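Local coordinates for HydG protein (Carboxydothermus hydrogenoformans, PDB 4RTB) that acts as a radical SAM maturase of [FeFe]-hydrogenase, making the carbon monoxide and cyanide ligands of its metal site and carrying a [4Fe-4S] cluster, at residues Ile67-Asp72 and Lys307-Leu312; Gly255-Glu260 and Tyr299-His304; Asp421-Phe426 and Arg463-Ile468. One frame throughout, in Å; residues are numbered along the deposited sequence.

Contact 1: residues Ile67-Asp72 and Lys307-Leu312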
loop_
_atom_site.group_PDB
_atom_site.type_symbol
_atom_site.label_atom_id
_atom_site.label_comp_id
_atom_site.label_asym_id
_atom_site.label_seq_id
_atom_site.Cartn_x
_atom_site.Cartn_y
_atom_site.Cartn_z
ATOM N N ILE A 67 19.904 8.228 9.087
ATOM C CA ILE A 67 20.468 8.023 10.415
ATOM C C ILE A 67 19.400 7.529 11.389
ATOM O O ILE A 67 19.649 6.635 12.199
ATOM C CB ILE A 67 21.097 9.321 10.950
ATOM C CG1 ILE A 67 22.187 9.806 9.993
ATOM C CG2 ILE A 67 21.658 9.115 12.349
ATOM C CD1 ILE A 67 22.494 11.280 10.119
ATOM N N ALA A 68 18.206 8.109 11.291
ATOM C CA ALA A 68 17.092 7.747 12.161
ATOM C C ALA A 68 16.726 6.278 12.001
ATOM O O ALA A 68 16.349 5.612 12.966
ATOM C CB ALA A 68 15.884 8.625 11.875
ATOM N N PHE A 69 16.837 5.773 10.778
ATOM C CA PHE A 69 16.556 4.368 10.538
ATOM C C PHE A 69 17.705 3.482 11.005
ATOM O O PHE A 69 17.493 2.491 11.703
ATOM C CB PHE A 69 16.286 4.108 9.059
ATOM C CG PHE A 69 16.041 2.666 8.747
ATOM C CD1 PHE A 69 17.066 1.858 8.280
ATOM C CD2 PHE A 69 14.792 2.107 8.949
ATOM C CE1 PHE A 69 16.844 0.525 8.008
ATOM C CE2 PHE A 69 14.563 0.776 8.678
ATOM C CZ PHE A 69 15.590 -0.018 8.206
ATOM N N ALA A 70 18.917 3.852 10.604
ATOM C CA ALA A 70 20.099 3.024 10.813
ATOM C C ALA A 70 20.403 2.752 12.286
ATOM O O ALA A 70 20.853 1.661 12.639
ATOM C CB ALA A 70 21.305 3.671 10.145
ATOM N N ASN A 71 20.152 3.741 13.139
ATOM C CA ASN A 71 20.530 3.656 14.549
ATOM C C ASN A 71 19.361 3.352 15.482
ATOM O O ASN A 71 18.332 4.024 15.438
ATOM C CB ASN A 71 21.198 4.960 14.988
ATOM C CG ASN A 71 22.448 5.271 14.190
ATOM O OD1 ASN A 71 23.565 5.004 14.634
ATOM N ND2 ASN A 71 22.268 5.838 13.002
ATOM N N ASP A 72 19.534 2.348 16.337
ATOM C CA ASP A 72 18.496 1.969 17.292
ATOM C C ASP A 72 18.852 2.364 18.726
ATOM O O ASP A 72 19.602 1.660 19.402
ATOM C CB ASP A 72 18.230 0.460 17.228
ATOM C CG ASP A 72 17.590 0.032 15.921
ATOM O OD1 ASP A 72 17.615 -1.178 15.612
ATOM O OD2 ASP A 72 17.062 0.903 15.200
ATOM N N LYS A 307 8.545 -1.064 11.955
ATOM C CA LYS A 307 7.827 0.039 12.587
ATOM C C LYS A 307 8.570 1.349 12.334
ATOM O O LYS A 307 7.952 2.390 12.092
ATOM C CB LYS A 307 7.659 -0.220 14.087
ATOM C CG LYS A 307 6.742 -1.400 14.408
ATOM C CD LYS A 307 7.197 -2.184 15.641
ATOM C CE LYS A 307 6.916 -1.448 16.943
ATOM N NZ LYS A 307 7.236 -2.297 18.130
ATOM N N LYS A 308 9.898 1.283 12.361
ATOM C CA LYS A 308 10.726 2.434 12.016
ATOM C C LYS A 308 10.523 2.901 10.573
ATOM O O LYS A 308 10.520 4.105 10.308
ATOM C CB LYS A 308 12.203 2.118 12.242
ATOM C CG LYS A 308 12.755 2.630 13.550
ATOM C CD LYS A 308 14.255 2.446 13.591
ATOM C CE LYS A 308 14.868 3.231 14.726
ATOM N NZ LYS A 308 16.339 3.032 14.768
ATOM N N ILE A 309 10.363 1.960 9.642
ATOM C CA ILE A 309 10.163 2.341 8.248
ATOM C C ILE A 309 8.825 3.043 8.086
ATOM O O ILE A 309 8.761 4.110 7.484
ATOM C CB ILE A 309 10.197 1.152 7.259
ATOM C CG1 ILE A 309 11.176 0.070 7.700
ATOM C CG2 ILE A 309 10.579 1.642 5.870
ATOM C CD1 ILE A 309 11.179 -1.140 6.789
ATOM N N VAL A 310 7.756 2.454 8.619
ATOM C CA VAL A 310 6.437 3.069 8.442
ATOM C C VAL A 310 6.356 4.402 9.189
ATOM O O VAL A 310 5.632 5.316 8.773
ATOM C CB VAL A 310 5.281 2.135 8.903
ATOM C CG1 VAL A 310 5.662 0.677 8.705
ATOM C CG2 VAL A 310 4.886 2.398 10.351
ATOM N N ALA A 311 7.122 4.522 10.272
ATOM C CA ALA A 311 7.150 5.754 11.048
ATOM C C ALA A 311 7.836 6.852 10.255
ATOM O O ALA A 311 7.282 7.936 10.065
ATOM C CB ALA A 311 7.854 5.538 12.375
ATOM N N LEU A 312 9.048 6.558 9.793
ATOM C CA LEU A 312 9.822 7.499 8.998
ATOM C C LEU A 312 9.098 7.899 7.719
ATOM O O LEU A 312 9.126 9.055 7.321
ATOM C CB LEU A 312 11.187 6.907 8.665
ATOM C CG LEU A 312 12.209 7.052 9.788
ATOM C CD1 LEU A 312 13.368 6.103 9.581
ATOM C CD2 LEU A 312 12.698 8.490 9.854
#

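Contact 2: residues Gly255-Glu260 and Tyr299-His304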
loop_
_atom_site.group_PDB
_atom_site.type_symbol
_atom_site.label_atom_id
_atom_site.label_comp_id
_atom_site.label_asym_id
_atom_site.label_seq_id
_atom_site.Cartn_x
_atom_site.Cartn_y
_atom_site.Cartn_z
ATOM N N GLY A 255 17.239 -5.913 -0.341
ATOM C CA GLY A 255 18.552 -5.354 -0.075
ATOM C C GLY A 255 18.581 -4.631 1.258
ATOM O O GLY A 255 17.675 -4.796 2.076
ATOM N N ASP A 256 19.624 -3.834 1.476
ATOM C CA ASP A 256 19.735 -3.039 2.695
ATOM C C ASP A 256 18.525 -2.121 2.809
ATOM O O ASP A 256 18.311 -1.265 1.953
ATOM C CB ASP A 256 21.032 -2.228 2.701
ATOM C CG ASP A 256 21.466 -1.831 4.099
ATOM O OD1 ASP A 256 21.088 -0.730 4.555
ATOM O OD2 ASP A 256 22.187 -2.622 4.742
ATOM N N PRO A 257 17.727 -2.305 3.869
ATOM C CA PRO A 257 16.444 -1.616 4.050
ATOM C C PRO A 257 16.613 -0.099 4.062
ATOM O O PRO A 257 15.737 0.633 3.590
ATOM C CB PRO A 257 15.955 -2.128 5.411
ATOM C CG PRO A 257 16.782 -3.346 5.696
ATOM C CD PRO A 257 18.095 -3.094 5.055
ATOM N N LEU A 258 17.742 0.353 4.600
ATOM C CA LEU A 258 18.085 1.768 4.626
ATOM C C LEU A 258 18.051 2.365 3.224
ATOM O O LEU A 258 17.468 3.430 2.995
ATOM C CB LEU A 258 19.469 1.965 5.252
ATOM C CG LEU A 258 20.098 3.354 5.140
ATOM C CD1 LEU A 258 19.192 4.391 5.773
ATOM C CD2 LEU A 258 21.481 3.384 5.779
ATOM N N PHE A 259 18.669 1.655 2.287
ATOM C CA PHE A 259 18.775 2.133 0.919
ATOM C C PHE A 259 17.415 2.232 0.231
ATOM O O PHE A 259 17.143 3.208 -0.466
ATOM C CB PHE A 259 19.703 1.227 0.112
ATOM C CG PHE A 259 20.054 1.777 -1.237
ATOM C CD1 PHE A 259 21.151 2.605 -1.393
ATOM C CD2 PHE A 259 19.283 1.474 -2.345
ATOM C CE1 PHE A 259 21.476 3.118 -2.633
ATOM C CE2 PHE A 259 19.601 1.987 -3.584
ATOM C CZ PHE A 259 20.700 2.807 -3.730
ATOM N N GLU A 260 16.572 1.221 0.418
ATOM C CA GLU A 260 15.247 1.211 -0.196
ATOM C C GLU A 260 14.350 2.295 0.404
ATOM O O GLU A 260 13.614 2.976 -0.319
ATOM C CB GLU A 260 14.593 -0.168 -0.047
ATOM C CG GLU A 260 14.511 -0.976 -1.342
ATOM C CD GLU A 260 15.787 -1.742 -1.656
ATOM O OE1 GLU A 260 16.085 -2.727 -0.945
ATOM O OE2 GLU A 260 16.489 -1.364 -2.617
ATOM N N TYR A 299 17.790 -10.161 3.714
ATOM C CA TYR A 299 17.926 -9.104 4.703
ATOM C C TYR A 299 16.732 -9.189 5.644
ATOM O O TYR A 299 15.616 -8.808 5.287
ATOM C CB TYR A 299 18.021 -7.727 4.042
ATOM C CG TYR A 299 19.442 -7.288 3.744
ATOM C CD1 TYR A 299 20.166 -6.540 4.663
ATOM C CD2 TYR A 299 20.060 -7.627 2.545
ATOM C CE1 TYR A 299 21.466 -6.138 4.396
ATOM C CE2 TYR A 299 21.359 -7.230 2.270
ATOM C CZ TYR A 299 22.057 -6.486 3.198
ATOM O OH TYR A 299 23.349 -6.090 2.928
ATOM N N LYS A 300 16.973 -9.725 6.836
ATOM C CA LYS A 300 15.919 -9.922 7.821
ATOM C C LYS A 300 15.372 -8.589 8.307
ATOM O O LYS A 300 16.065 -7.839 8.994
ATOM C CB LYS A 300 16.440 -10.741 9.003
ATOM N N ILE A 301 14.129 -8.291 7.942
ATOM C CA ILE A 301 13.484 -7.067 8.398
ATOM C C ILE A 301 12.829 -7.282 9.756
ATOM O O ILE A 301 11.767 -7.901 9.847
ATOM C CB ILE A 301 12.419 -6.574 7.406
ATOM C CG1 ILE A 301 12.969 -6.585 5.983
ATOM C CG2 ILE A 301 11.950 -5.180 7.790
ATOM C CD1 ILE A 301 14.167 -5.700 5.801
ATOM N N SER A 302 13.459 -6.773 10.810
ATOM C CA SER A 302 12.919 -6.943 12.152
ATOM C C SER A 302 11.660 -6.103 12.332
ATOM O O SER A 302 11.487 -5.077 11.674
ATOM C CB SER A 302 13.962 -6.577 13.211
ATOM O OG SER A 302 14.192 -5.177 13.255
ATOM N N ASP A 303 10.779 -6.563 13.218
ATOM C CA ASP A 303 9.524 -5.877 13.512
ATOM C C ASP A 303 9.763 -4.435 13.931
ATOM O O ASP A 303 9.075 -3.516 13.474
ATOM C CB ASP A 303 8.758 -6.612 14.613
ATOM C CG ASP A 303 8.015 -7.824 14.094
ATOM O OD1 ASP A 303 7.304 -7.694 13.076
ATOM O OD2 ASP A 303 8.141 -8.906 14.702
ATOM N N HIS A 304 10.745 -4.250 14.805
ATOM C CA HIS A 304 11.119 -2.924 15.271
ATOM C C HIS A 304 11.523 -2.026 14.105
ATOM O O HIS A 304 11.005 -0.916 13.949
ATOM C CB HIS A 304 12.261 -3.020 16.281
ATOM C CG HIS A 304 12.619 -1.710 16.903
ATOM N ND1 HIS A 304 11.852 -1.123 17.887
ATOM C CD2 HIS A 304 13.652 -0.867 16.675
ATOM C CE1 HIS A 304 12.402 0.024 18.243
ATOM N NE2 HIS A 304 13.495 0.203 17.522
#

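Contact 3: residues Asp421-Phe426 and Arg463-Ile468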
loop_
_atom_site.group_PDB
_atom_site.type_symbol
_atom_site.label_atom_id
_atom_site.label_comp_id
_atom_site.label_asym_id
_atom_site.label_seq_id
_atom_site.Cartn_x
_atom_site.Cartn_y
_atom_site.Cartn_z
ATOM N N ASP A 421 -17.099 11.340 5.159
ATOM C CA ASP A 421 -17.167 10.347 4.094
ATOM C C ASP A 421 -16.840 8.955 4.636
ATOM O O ASP A 421 -17.539 7.985 4.337
ATOM C CB ASP A 421 -16.222 10.712 2.949
ATOM C CG ASP A 421 -16.650 10.102 1.624
ATOM O OD1 ASP A 421 -17.870 10.078 1.346
ATOM O OD2 ASP A 421 -15.772 9.648 0.861
ATOM N N ALA A 422 -15.788 8.872 5.448
ATOM C CA ALA A 422 -15.388 7.615 6.073
ATOM C C ALA A 422 -16.475 7.093 7.011
ATOM O O ALA A 422 -16.807 5.898 7.003
ATOM C CB ALA A 422 -14.082 7.793 6.825
ATOM N N LEU A 423 -17.015 8.000 7.821
ATOM C CA LEU A 423 -18.138 7.703 8.697
ATOM C C LEU A 423 -19.247 7.009 7.938
ATOM O O LEU A 423 -19.698 5.943 8.338
ATOM C CB LEU A 423 -18.685 8.981 9.332
ATOM C CG LEU A 423 -17.899 9.607 10.481
ATOM C CD1 LEU A 423 -18.459 10.983 10.801
ATOM C CD2 LEU A 423 -17.944 8.709 11.704
ATOM N N PHE A 424 -19.672 7.610 6.832
ATOM C CA PHE A 424 -20.810 7.078 6.095
ATOM C C PHE A 424 -20.476 5.825 5.300
ATOM O O PHE A 424 -21.354 4.995 5.069
ATOM C CB PHE A 424 -21.392 8.151 5.180
ATOM C CG PHE A 424 -22.254 9.132 5.906
ATOM C CD1 PHE A 424 -23.503 8.755 6.368
ATOM C CD2 PHE A 424 -21.810 10.419 6.160
ATOM C CE1 PHE A 424 -24.302 9.646 7.051
ATOM C CE2 PHE A 424 -22.605 11.316 6.844
ATOM C CZ PHE A 424 -23.852 10.927 7.292
ATOM N N SER A 425 -19.223 5.675 4.886
ATOM C CA SER A 425 -18.817 4.430 4.248
ATOM C C SER A 425 -18.962 3.295 5.258
ATOM O O SER A 425 -19.498 2.223 4.945
ATOM C CB SER A 425 -17.383 4.514 3.718
ATOM O OG SER A 425 -16.447 4.653 4.769
ATOM N N PHE A 426 -18.512 3.550 6.484
ATOM C CA PHE A 426 -18.633 2.562 7.549
ATOM C C PHE A 426 -20.097 2.331 7.927
ATOM O O PHE A 426 -20.485 1.214 8.277
ATOM C CB PHE A 426 -17.830 2.993 8.775
ATOM C CG PHE A 426 -17.793 1.962 9.867
ATOM C CD1 PHE A 426 -18.315 2.240 11.120
ATOM C CD2 PHE A 426 -17.242 0.711 9.638
ATOM C CE1 PHE A 426 -18.283 1.293 12.128
ATOM C CE2 PHE A 426 -17.208 -0.241 10.640
ATOM C CZ PHE A 426 -17.729 0.050 11.887
ATOM N N ARG A 463 -27.075 13.237 13.730
ATOM C CA ARG A 463 -28.514 13.062 13.545
ATOM C C ARG A 463 -28.810 12.175 12.331
ATOM O O ARG A 463 -29.632 11.252 12.406
ATOM C CB ARG A 463 -29.207 14.420 13.392
ATOM C CG ARG A 463 -29.177 15.290 14.645
ATOM C CD ARG A 463 -30.555 15.396 15.289
ATOM N NE ARG A 463 -30.537 16.243 16.480
ATOM C CZ ARG A 463 -30.524 15.783 17.728
ATOM N NH1 ARG A 463 -30.536 14.477 17.958
ATOM N NH2 ARG A 463 -30.507 16.630 18.747
ATOM N N ALA A 464 -28.121 12.446 11.224
ATOM C CA ALA A 464 -28.315 11.688 9.988
ATOM C C ALA A 464 -27.924 10.219 10.140
ATOM O O ALA A 464 -28.651 9.324 9.703
ATOM C CB ALA A 464 -27.527 12.319 8.863
ATOM N N ILE A 465 -26.766 9.982 10.751
ATOM C CA ILE A 465 -26.290 8.631 11.026
ATOM C C ILE A 465 -27.297 7.848 11.859
ATOM O O ILE A 465 -27.579 6.682 11.576
ATOM C CB ILE A 465 -24.938 8.647 11.767
ATOM C CG1 ILE A 465 -23.841 9.212 10.866
ATOM C CG2 ILE A 465 -24.559 7.249 12.238
ATOM C CD1 ILE A 465 -22.499 9.329 11.549
ATOM N N GLU A 466 -27.844 8.494 12.884
ATOM C CA GLU A 466 -28.807 7.818 13.743
ATOM C C GLU A 466 -30.117 7.563 13.002
ATOM O O GLU A 466 -30.798 6.571 13.264
ATOM C CB GLU A 466 -29.062 8.625 15.017
ATOM C CG GLU A 466 -29.675 7.804 16.142
ATOM C CD GLU A 466 -29.618 8.515 17.478
ATOM O OE1 GLU A 466 -29.401 9.745 17.488
ATOM O OE2 GLU A 466 -29.780 7.843 18.520
ATOM N N TYR A 467 -30.468 8.453 12.076
ATOM C CA TYR A 467 -31.650 8.237 11.245
ATOM C C TYR A 467 -31.472 7.010 10.354
ATOM O O TYR A 467 -32.358 6.157 10.275
ATOM C CB TYR A 467 -31.949 9.469 10.386
ATOM C CG TYR A 467 -33.116 9.290 9.435
ATOM C CD1 TYR A 467 -32.916 8.853 8.129
ATOM C CD2 TYR A 467 -34.417 9.561 9.841
ATOM C CE1 TYR A 467 -33.976 8.687 7.258
ATOM C CE2 TYR A 467 -35.485 9.399 8.975
ATOM C CZ TYR A 467 -35.259 8.962 7.685
ATOM O OH TYR A 467 -36.316 8.799 6.819
ATOM N N ILE A 468 -30.325 6.936 9.684
ATOM C CA ILE A 468 -30.022 5.831 8.778
ATOM C C ILE A 468 -30.101 4.478 9.481
ATOM O O ILE A 468 -30.692 3.530 8.961
ATOM C CB ILE A 468 -28.623 5.996 8.152
ATOM C CG1 ILE A 468 -28.601 7.213 7.222
ATOM C CG2 ILE A 468 -28.218 4.740 7.395
ATOM C CD1 ILE A 468 -27.286 7.414 6.497
#

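Contact 1: residues Ile67-Asp72 and Lys307-Leu312
F69 holds its CG opposite the backbone N (chi1 178°), a setting that lays the ring beside I309 with the two side chains pointing the same way. I309 turns CG1 back beside its own N, and this methylene meets F69 CE2 at 3.6 Å, obliquely to the ring. L312 completes the apolar patch with a methyl on each of two neighbouring residues. Its CD1 reaches F69 CB at 3.6 Å, near the ring plane and at the edge, while CD2 packs on A68 CB at 3.8 Å.

Alongside this patch the K308 chain, extended beyond CG, passes CB by the ring at F69 CD2 and carries its ammonium to the C-terminal end of helix 62-70. As modelled, NZ donates to A68 O at 3.1 Å and weakly to F69 O, but its place is doubtful because its approaches to N71 O and D72 OD2 are unreliably short. The positive charge would probably suit the carbonyls at the helix end and the carboxylate. K305 adds a cation-pi contact to F69, and L261 of helix 257-275 also touches the patch. The arrangement is that of an N-terminal helix packed across the outer helices of a radical SAM TIM barrel.

Contact 2: residues Gly255-Glu260 and Tyr299-His304
The Y299 ring lies with one face over the G255-D256 peptide. D256 N sits under the ring centre, 3.8 Å from its plane, whereas G255 C is 3.6 Å from the plane and displaced toward the rim. The aromatic face is thus stacked on backbone, and G255 brings no side chain into the contact. G255 O remains close to the inner end of the ring, 3.5 Å from Y299 CG. Farther out, the carboxylate of D256 crosses the ring obliquely, its plane turned 76° from that of the ring. OD2 comes to 3.6 Å from Y299 CE1, a position it gains because D256 CG stands anti to the backbone N (chi1 -158°). P257 approaches at about a right angle to the Y299 side chain and places CD obliquely against CD1 at 4.0 Å.

Both segments lead into outer helices of the TIM barrel that radical SAM enzymes of this kind share: D256 is at the N-cap position of helix 257-275, and S302 at that of helix 303-316, where its OG accepts from K305 N. The loops ahead of two successive barrel helices therefore meet, and a backbone hydrogen bond between Y299 and G253 ties them together just beside the stack.

The remaining contact is aliphatic. I301 and P257 slide past each other in opposite directions, with I301 CD1 pressed on the pyrrolidine ring, 3.5 Å from P257 CG and 4.0 Å from P257 CB. With CG1 beside the backbone N (chi1 -47°), the isoleucine directs that terminal methyl to the proline. The I301 side chain is about 10 Å from the bound S-adenosylmethionine.

Contact 3: residues Asp421-Phe426 and Arg463-Ile468
Aromatic-to-aliphatic contacts carry most of this interface, and all of them are made by F424. Its CG lies beside the backbone N (chi1 -79°), and the ring so placed extends across to helix 459-468 with its outer rim leading. I468 CD1 lies near the ring plane at one part of the edge, 3.8 Å from F424 CE1 and 4.0 Å from F424 CD1. A464 CB also lies near that plane, meeting F424 CZ at 4.2 Å. Between them I465 CG1 approaches obliquely, 3.9 Å from F424 CE1. The ring is thus met by three residues of the opposing helix, two of them at its edge. Replacing F424 with an alanine would probably open a gap at A464 and I468, leaving I465 with the distant L423 as its chief partner across the pair.

A purely aliphatic contact lies deeper: L423 CB stands 4.4 Å from I465 CD1. Here helix 438-454 joins the packing, L448 touching L423 and V452 touching I465.

Hydrogen bonds run within each helix. In 421-426, S425 OG donates to A422 O at 2.6 Å, approaching from the same face of the carbonyl as F426 N, which also bonds that oxygen.

The two short segments run almost parallel, 9° apart, with their axes 11.3 Å from each other. They belong to helices 419-432 and 459-468, the first and last of three consecutive C-terminal helices, and the aromatic side chain of F424 spans much of the gap. With no salt bridge or hydrogen bond between the segments, their association probably rests on apolar packing and exclusion of water.

In the fold
Contacts 1 and 2 adjoin on one side of the chain and share helix 303-316; contact 2 is nested within the loop that contact 1 closes. They touch directly, F69 CZ lying 3.5 Å from P257 CB, and F69 thus joins helix 62-70 to helices 257-275 and 303-316. Contact 1 is largely buried and combines apolar packing with a lysine at a helix end, whereas contact 2, nearer the surface, stacks an aromatic ring on backbone. Contact 3 stands apart among the C-terminal helices, its centre about 38 Å from that of contact 1 and about 41 Å from that of contact 2; it is partly buried and wholly apolar.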